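Local structure of epidermin modifying enzyme EPID (Staphylococcus epidermidis, 1G63) at residues B[70-84]-B[102-116]. The protein catalyses the FMN-dependent oxidative decarboxylation of the C-terminal cysteine of the epidermin precursor peptide, working as a homododecamer. Numbering follows the deposited sequence.
Sequences IVENHEYILVLPASA and VCLTGYQKLFIFPNM. With FMN (flavin mononucleotide), chain N.
Ile77 to Val79 pair in parallel with Leu110 to Ile112, the short strand axes 4.7 Å apart and 22° from parallel, and a beta bulge before Ala82 shifts the register by one. Six backbone hydrogen bonds alternate along the pair, from Ile77 N to Lys109 O at one end to Asn115 N to Ala82 O at the other. Beyond the first of these lies Lys109, whose long aliphatic chain spans the gap to carbonyls of segment 70-84 and brings its ammonium group, probably charged, to them: with CG anti to its carbonyl carbon (chi1 -45°) and the rest extended, it runs past the Glu75 carbonyl to those of Val71 and His74. There NZ donates to Val71 O and to His74 O, each at 2.6 Å, almost straight along the second carbonyl but above the plane of the first. Val71 O also accepts His74 N, from the opposite face. His74 is itself held in place, ND1 donating to Ile70 O in the ring plane. Branched Val71 fits against helix 98-105, its CG2 3.8 Å from Thr105 CG2, while its CG1 lies 3.8 Å from Gly106 CA, just past the helix. On the sheet face that Ile77 and Leu110 share, Ile77 CG2 meets Leu110 CD1 at 3.6 Å. The other face carries Leu78, Phe111 and Phe113; Leu78 CG approaches the Phe113 ring edge at CE1 (3.9 Å), and helix 165-172 covers both phenylalanines. The two strands are neighbours in the parallel Rossmann-like sheet, joined by a helical crossover, and their carboxyl ends meet the flavin: Ser83 OG bonds a phosphate oxygen, Ala84 N bonds FMN O2, and Asn115 O accepts FMN N3 at 2.8 Å. Apolar packing and a lysine grip thus fix one end, while backbone groups at the other recognise the flavin's pyrimidine edge.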
loop_
_atom_site.group_PDB
_atom_site.type_symbol
_atom_site.label_atom_id
_atom_site.label_comp_id
_atom_site.label_asym_id
_atom_site.label_seq_id
_atom_site.Cartn_x
_atom_site.Cartn_y
_atom_site.Cartn_z
ATOM N N ILE B 70 -2.266 34.467 -0.311
ATOM C CA ILE B 70 -1.636 34.314 0.991
ATOM C C ILE B 70 -0.824 35.572 1.312
ATOM O O ILE B 70 -0.894 36.102 2.416
ATOM C CB ILE B 70 -0.719 33.065 1.023
ATOM C CG1 ILE B 70 -1.581 31.802 0.913
ATOM C CG2 ILE B 70 0.105 33.035 2.312
ATOM C CD1 ILE B 70 -0.794 30.501 0.863
ATOM N N VAL B 71 -0.074 36.060 0.330
ATOM C CA VAL B 71 0.741 37.244 0.514
ATOM C C VAL B 71 -0.091 38.513 0.724
ATOM O O VAL B 71 0.225 39.330 1.589
ATOM C CB VAL B 71 1.698 37.437 -0.685
ATOM C CG1 VAL B 71 2.381 38.805 -0.611
ATOM C CG2 VAL B 71 2.748 36.318 -0.684
ATOM N N GLU B 72 -1.153 38.674 -0.059
ATOM C CA GLU B 72 -2.009 39.852 0.068
ATOM C C GLU B 72 -2.766 39.850 1.393
ATOM O O GLU B 72 -3.116 40.906 1.917
ATOM C CB GLU B 72 -3.012 39.922 -1.089
ATOM C CG GLU B 72 -2.362 39.925 -2.465
ATOM C CD GLU B 72 -3.361 40.096 -3.602
ATOM O OE1 GLU B 72 -4.406 39.397 -3.598
ATOM O OE2 GLU B 72 -3.088 40.924 -4.505
ATOM N N ASN B 73 -2.998 38.660 1.939
ATOM C CA ASN B 73 -3.722 38.505 3.194
ATOM C C ASN B 73 -2.895 38.833 4.432
ATOM O O ASN B 73 -3.411 38.818 5.546
ATOM C CB ASN B 73 -4.249 37.074 3.313
ATOM C CG ASN B 73 -5.140 36.877 4.526
ATOM O OD1 ASN B 73 -5.127 35.812 5.161
ATOM N ND2 ASN B 73 -5.936 37.897 4.848
ATOM N N HIS B 74 -1.613 39.124 4.257
ATOM C CA HIS B 74 -0.775 39.437 5.406
ATOM C C HIS B 74 0.007 40.740 5.272
ATOM O O HIS B 74 0.403 41.138 4.183
ATOM C CB HIS B 74 0.212 38.290 5.686
ATOM C CG HIS B 74 -0.446 36.986 6.017
ATOM N ND1 HIS B 74 -0.911 36.117 5.051
ATOM C CD2 HIS B 74 -0.740 36.414 7.208
ATOM C CE1 HIS B 74 -1.463 35.068 5.633
ATOM N NE2 HIS B 74 -1.373 35.223 6.941
ATOM N N GLU B 75 0.227 41.397 6.400
ATOM C CA GLU B 75 0.979 42.640 6.420
ATOM C C GLU B 75 2.439 42.347 6.751
ATOM O O GLU B 75 3.337 43.078 6.346
ATOM C CB GLU B 75 0.378 43.600 7.453
ATOM C CG GLU B 75 -0.932 44.249 6.999
ATOM C CD GLU B 75 -1.525 45.184 8.053
ATOM O OE1 GLU B 75 -0.813 46.104 8.518
ATOM O OE2 GLU B 75 -2.707 45.000 8.418
ATOM N N TYR B 76 2.667 41.265 7.483
ATOM C CA TYR B 76 4.016 40.871 7.854
ATOM C C TYR B 76 4.235 39.388 7.586
ATOM O O TYR B 76 3.370 38.559 7.862
ATOM C CB TYR B 76 4.274 41.143 9.339
ATOM C CG TYR B 76 3.760 42.471 9.826
ATOM C CD1 TYR B 76 2.414 42.644 10.136
ATOM C CD2 TYR B 76 4.616 43.562 9.976
ATOM C CE1 TYR B 76 1.931 43.869 10.585
ATOM C CE2 TYR B 76 4.147 44.791 10.425
ATOM C CZ TYR B 76 2.799 44.939 10.728
ATOM O OH TYR B 76 2.313 46.155 11.177
ATOM N N ILE B 77 5.400 39.064 7.046
ATOM C CA ILE B 77 5.761 37.686 6.760
ATOM C C ILE B 77 7.122 37.430 7.388
ATOM O O ILE B 77 8.122 38.031 7.000
ATOM C CB ILE B 77 5.832 37.422 5.244
ATOM C CG1 ILE B 77 4.468 37.693 4.614
ATOM C CG2 ILE B 77 6.254 35.976 4.985
ATOM C CD1 ILE B 77 4.437 37.528 3.108
ATOM N N LEU B 78 7.147 36.546 8.379
ATOM C CA LEU B 78 8.376 36.209 9.075
ATOM C C LEU B 78 8.823 34.803 8.723
ATOM O O LEU B 78 8.007 33.889 8.615
ATOM C CB LEU B 78 8.172 36.261 10.597
ATOM C CG LEU B 78 7.941 37.569 11.354
ATOM C CD1 LEU B 78 6.783 38.356 10.753
ATOM C CD2 LEU B 78 7.673 37.235 12.804
ATOM N N VAL B 79 10.118 34.626 8.527
ATOM C CA VAL B 79 10.636 33.300 8.278
ATOM C C VAL B 79 11.352 33.039 9.605
ATOM O O VAL B 79 12.450 33.537 9.865
ATOM C CB VAL B 79 11.578 33.266 7.059
ATOM C CG1 VAL B 79 12.618 34.322 7.189
ATOM C CG2 VAL B 79 12.213 31.883 6.930
ATOM N N LEU B 80 10.677 32.274 10.456
ATOM C CA LEU B 80 11.146 31.984 11.799
ATOM C C LEU B 80 10.799 30.553 12.218
ATOM O O LEU B 80 9.631 30.193 12.275
ATOM C CB LEU B 80 10.479 32.984 12.757
ATOM C CG LEU B 80 10.589 32.860 14.273
ATOM C CD1 LEU B 80 11.993 33.191 14.733
ATOM C CD2 LEU B 80 9.588 33.807 14.913
ATOM N N PRO B 81 11.814 29.705 12.465
ATOM C CA PRO B 81 13.247 30.014 12.363
ATOM C C PRO B 81 13.602 29.971 10.884
ATOM O O PRO B 81 12.911 29.311 10.102
ATOM C CB PRO B 81 13.927 28.866 13.113
ATOM C CG PRO B 81 12.806 28.143 13.813
ATOM C CD PRO B 81 11.620 28.327 12.931
ATOM N N ALA B 82 14.667 30.666 10.505
ATOM C CA ALA B 82 15.098 30.685 9.116
ATOM C C ALA B 82 16.383 29.878 8.960
ATOM O O ALA B 82 17.414 30.207 9.554
ATOM C CB ALA B 82 15.313 32.111 8.661
ATOM N N SER B 83 16.312 28.821 8.160
ATOM C CA SER B 83 17.462 27.951 7.908
ATOM C C SER B 83 18.393 28.566 6.869
ATOM O O SER B 83 17.983 29.418 6.078
ATOM C CB SER B 83 16.984 26.592 7.395
ATOM O OG SER B 83 16.281 26.743 6.166
ATOM N N ALA B 84 19.647 28.124 6.874
ATOM C CA ALA B 84 20.619 28.620 5.919
ATOM C C ALA B 84 20.097 28.312 4.520
ATOM O O ALA B 84 20.165 29.146 3.625
ATOM C CB ALA B 84 21.960 27.945 6.142
ATOM N N VAL B 102 6.051 31.745 -1.473
ATOM C CA VAL B 102 5.400 32.839 -0.765
ATOM C C VAL B 102 6.430 33.929 -0.458
ATOM O O VAL B 102 6.131 35.123 -0.563
ATOM C CB VAL B 102 4.748 32.335 0.557
ATOM C CG1 VAL B 102 4.512 33.496 1.531
ATOM C CG2 VAL B 102 3.426 31.644 0.234
ATOM N N CYS B 103 7.641 33.515 -0.093
ATOM C CA CYS B 103 8.703 34.460 0.221
ATOM C C CYS B 103 9.175 35.250 -0.992
ATOM O O CYS B 103 9.577 36.396 -0.852
ATOM C CB CYS B 103 9.888 33.743 0.882
ATOM S SG CYS B 103 9.534 33.165 2.558
ATOM N N LEU B 104 9.127 34.648 -2.179
ATOM C CA LEU B 104 9.538 35.363 -3.385
ATOM C C LEU B 104 8.502 36.446 -3.673
ATOM O O LEU B 104 8.832 37.609 -3.889
ATOM C CB LEU B 104 9.623 34.425 -4.592
ATOM C CG LEU B 104 9.936 35.133 -5.928
ATOM C CD1 LEU B 104 11.328 34.761 -6.412
ATOM C CD2 LEU B 104 8.908 34.754 -6.980
ATOM N N THR B 105 7.240 36.041 -3.665
ATOM C CA THR B 105 6.140 36.948 -3.941
ATOM C C THR B 105 6.051 38.102 -2.944
ATOM O O THR B 105 5.774 39.238 -3.327
ATOM C CB THR B 105 4.802 36.182 -3.950
ATOM O OG1 THR B 105 4.874 35.110 -4.892
ATOM C CG2 THR B 105 3.657 37.100 -4.334
ATOM N N GLY B 106 6.298 37.817 -1.667
ATOM C CA GLY B 106 6.204 38.862 -0.661
ATOM C C GLY B 106 7.506 39.399 -0.092
ATOM O O GLY B 106 7.574 39.691 1.102
ATOM N N TYR B 107 8.530 39.546 -0.932
ATOM C CA TYR B 107 9.830 40.054 -0.490
ATOM C C TYR B 107 9.750 41.413 0.208
ATOM O O TYR B 107 10.589 41.738 1.049
ATOM C CB TYR B 107 10.802 40.154 -1.675
ATOM C CG TYR B 107 10.381 41.130 -2.759
ATOM C CD1 TYR B 107 9.292 40.858 -3.583
ATOM C CD2 TYR B 107 11.073 42.329 -2.955
ATOM C CE1 TYR B 107 8.895 41.752 -4.579
ATOM C CE2 TYR B 107 10.683 43.234 -3.951
ATOM C CZ TYR B 107 9.593 42.937 -4.759
ATOM O OH TYR B 107 9.196 43.810 -5.748
ATOM N N GLN B 108 8.738 42.203 -0.133
ATOM C CA GLN B 108 8.570 43.522 0.466
ATOM C C GLN B 108 8.052 43.509 1.907
ATOM O O GLN B 108 8.230 44.485 2.625
ATOM C CB GLN B 108 7.661 44.369 -0.422
ATOM C CG GLN B 108 8.291 44.679 -1.774
ATOM C CD GLN B 108 7.318 45.271 -2.781
ATOM O OE1 GLN B 108 6.367 44.609 -3.221
ATOM N NE2 GLN B 108 7.551 46.525 -3.156
ATOM N N LYS B 109 7.428 42.409 2.330
ATOM C CA LYS B 109 6.892 42.290 3.694
ATOM C C LYS B 109 7.672 41.228 4.475
ATOM O O LYS B 109 7.229 40.774 5.536
ATOM C CB LYS B 109 5.429 41.837 3.676
ATOM C CG LYS B 109 4.528 42.525 2.690
ATOM C CD LYS B 109 3.151 41.871 2.703
ATOM C CE LYS B 109 2.227 42.520 1.696
ATOM N NZ LYS B 109 0.901 41.878 1.688
ATOM N N LEU B 110 8.830 40.847 3.952
ATOM C CA LEU B 110 9.633 39.795 4.554
ATOM C C LEU B 110 10.612 40.156 5.674
ATOM O O LEU B 110 11.379 41.110 5.571
ATOM C CB LEU B 110 10.388 39.074 3.434
ATOM C CG LEU B 110 10.820 37.625 3.619
ATOM C CD1 LEU B 110 9.608 36.760 3.926
ATOM C CD2 LEU B 110 11.512 37.163 2.352
ATOM N N PHE B 111 10.578 39.364 6.741
ATOM C CA PHE B 111 11.476 39.530 7.885
ATOM C C PHE B 111 12.122 38.171 8.196
ATOM O O PHE B 111 11.442 37.211 8.562
ATOM C CB PHE B 111 10.712 40.023 9.117
ATOM C CG PHE B 111 10.051 41.366 8.931
ATOM C CD1 PHE B 111 8.844 41.474 8.237
ATOM C CD2 PHE B 111 10.640 42.521 9.442
ATOM C CE1 PHE B 111 8.233 42.706 8.055
ATOM C CE2 PHE B 111 10.037 43.766 9.264
ATOM C CZ PHE B 111 8.828 43.858 8.567
ATOM N N ILE B 112 13.439 38.099 8.055
ATOM C CA ILE B 112 14.163 36.858 8.283
ATOM C C ILE B 112 14.914 36.749 9.612
ATOM O O ILE B 112 15.703 37.624 9.961
ATOM C CB ILE B 112 15.162 36.622 7.131
ATOM C CG1 ILE B 112 14.403 36.556 5.803
ATOM C CG2 ILE B 112 15.969 35.355 7.386
ATOM C CD1 ILE B 112 15.294 36.415 4.596
ATOM N N PHE B 113 14.667 35.664 10.347
ATOM C CA PHE B 113 15.346 35.424 11.625
ATOM C C PHE B 113 16.214 34.166 11.523
ATOM O O PHE B 113 15.772 33.059 11.817
ATOM C CB PHE B 113 14.338 35.258 12.763
ATOM C CG PHE B 113 13.532 36.485 13.036
ATOM C CD1 PHE B 113 12.356 36.737 12.327
ATOM C CD2 PHE B 113 13.957 37.410 13.984
ATOM C CE1 PHE B 113 11.616 37.895 12.566
ATOM C CE2 PHE B 113 13.225 38.568 14.228
ATOM C CZ PHE B 113 12.053 38.812 13.518
ATOM N N PRO B 114 17.471 34.330 11.104
ATOM C CA PRO B 114 18.394 33.202 10.958
ATOM C C PRO B 114 18.600 32.383 12.225
ATOM O O PRO B 114 18.674 32.932 13.327
ATOM C CB PRO B 114 19.696 33.874 10.517
ATOM C CG PRO B 114 19.232 35.107 9.810
ATOM C CD PRO B 114 18.116 35.592 10.704
ATOM N N ASN B 115 18.678 31.065 12.058
ATOM C CA ASN B 115 18.947 30.158 13.167
ATOM C C ASN B 115 19.685 28.938 12.641
ATOM O O ASN B 115 19.170 28.196 11.803
ATOM C CB ASN B 115 17.676 29.710 13.874
ATOM C CG ASN B 115 17.976 28.856 15.101
ATOM O OD1 ASN B 115 17.765 27.645 15.098
ATOM N ND2 ASN B 115 18.495 29.490 16.154
ATOM N N MET B 116 20.898 28.740 13.142
ATOM C CA MET B 116 21.732 27.635 12.715
ATOM C C MET B 116 22.952 27.597 13.617
ATOM O O MET B 116 23.195 28.531 14.377
ATOM C CB MET B 116 22.187 27.863 11.274
ATOM C CG MET B 116 22.989 29.155 11.104
ATOM S SD MET B 116 23.310 29.636 9.396
ATOM C CE MET B 116 21.757 30.474 8.984
HETATM N N1 FMN N . 19.622 23.921 9.357
HETATM C C2 FMN N . 19.644 25.232 9.754
HETATM O O2 FMN N . 19.787 26.153 9.003
HETATM N N3 FMN N . 19.495 25.534 11.149
HETATM C C4 FMN N . 19.333 24.620 12.133
HETATM O O4 FMN N . 19.243 24.982 13.316
HETATM C C4A FMN N . 19.338 23.213 11.712
HETATM N N5 FMN N . 19.140 22.239 12.592
HETATM C C5A FMN N . 18.974 20.955 12.153
HETATM C C6 FMN N . 18.649 19.894 13.105
HETATM C C7 FMN N . 18.604 18.574 12.759
HETATM C C7M FMN N . 18.248 17.490 13.789
HETATM C C8 FMN N . 18.645 18.210 11.328
HETATM C C8M FMN N . 18.462 16.782 10.875
HETATM C C9 FMN N . 18.981 19.203 10.414
HETATM C C9A FMN N . 19.149 20.557 10.763
HETATM N N10 FMN N . 19.471 21.616 9.858
HETATM C C10 FMN N . 19.472 22.947 10.254
HETATM C "C1'" FMN N . 19.639 21.316 8.428
HETATM C "C2'" FMN N . 18.303 21.571 7.688
HETATM O "O2'" FMN N . 17.193 20.822 8.188
HETATM C "C3'" FMN N . 18.463 21.263 6.201
HETATM O "O3'" FMN N . 19.457 22.170 5.623
HETATM C "C4'" FMN N . 17.191 21.344 5.369
HETATM O "O4'" FMN N . 17.414 20.850 4.025
HETATM C "C5'" FMN N . 16.568 22.730 5.301
HETATM O "O5'" FMN N . 15.307 22.684 4.600
HETATM P P FMN N . 14.250 23.867 4.630
HETATM O O1P FMN N . 14.953 25.097 4.148
HETATM O O2P FMN N . 13.724 23.973 6.011
HETATM O O3P FMN N . 13.127 23.400 3.636
#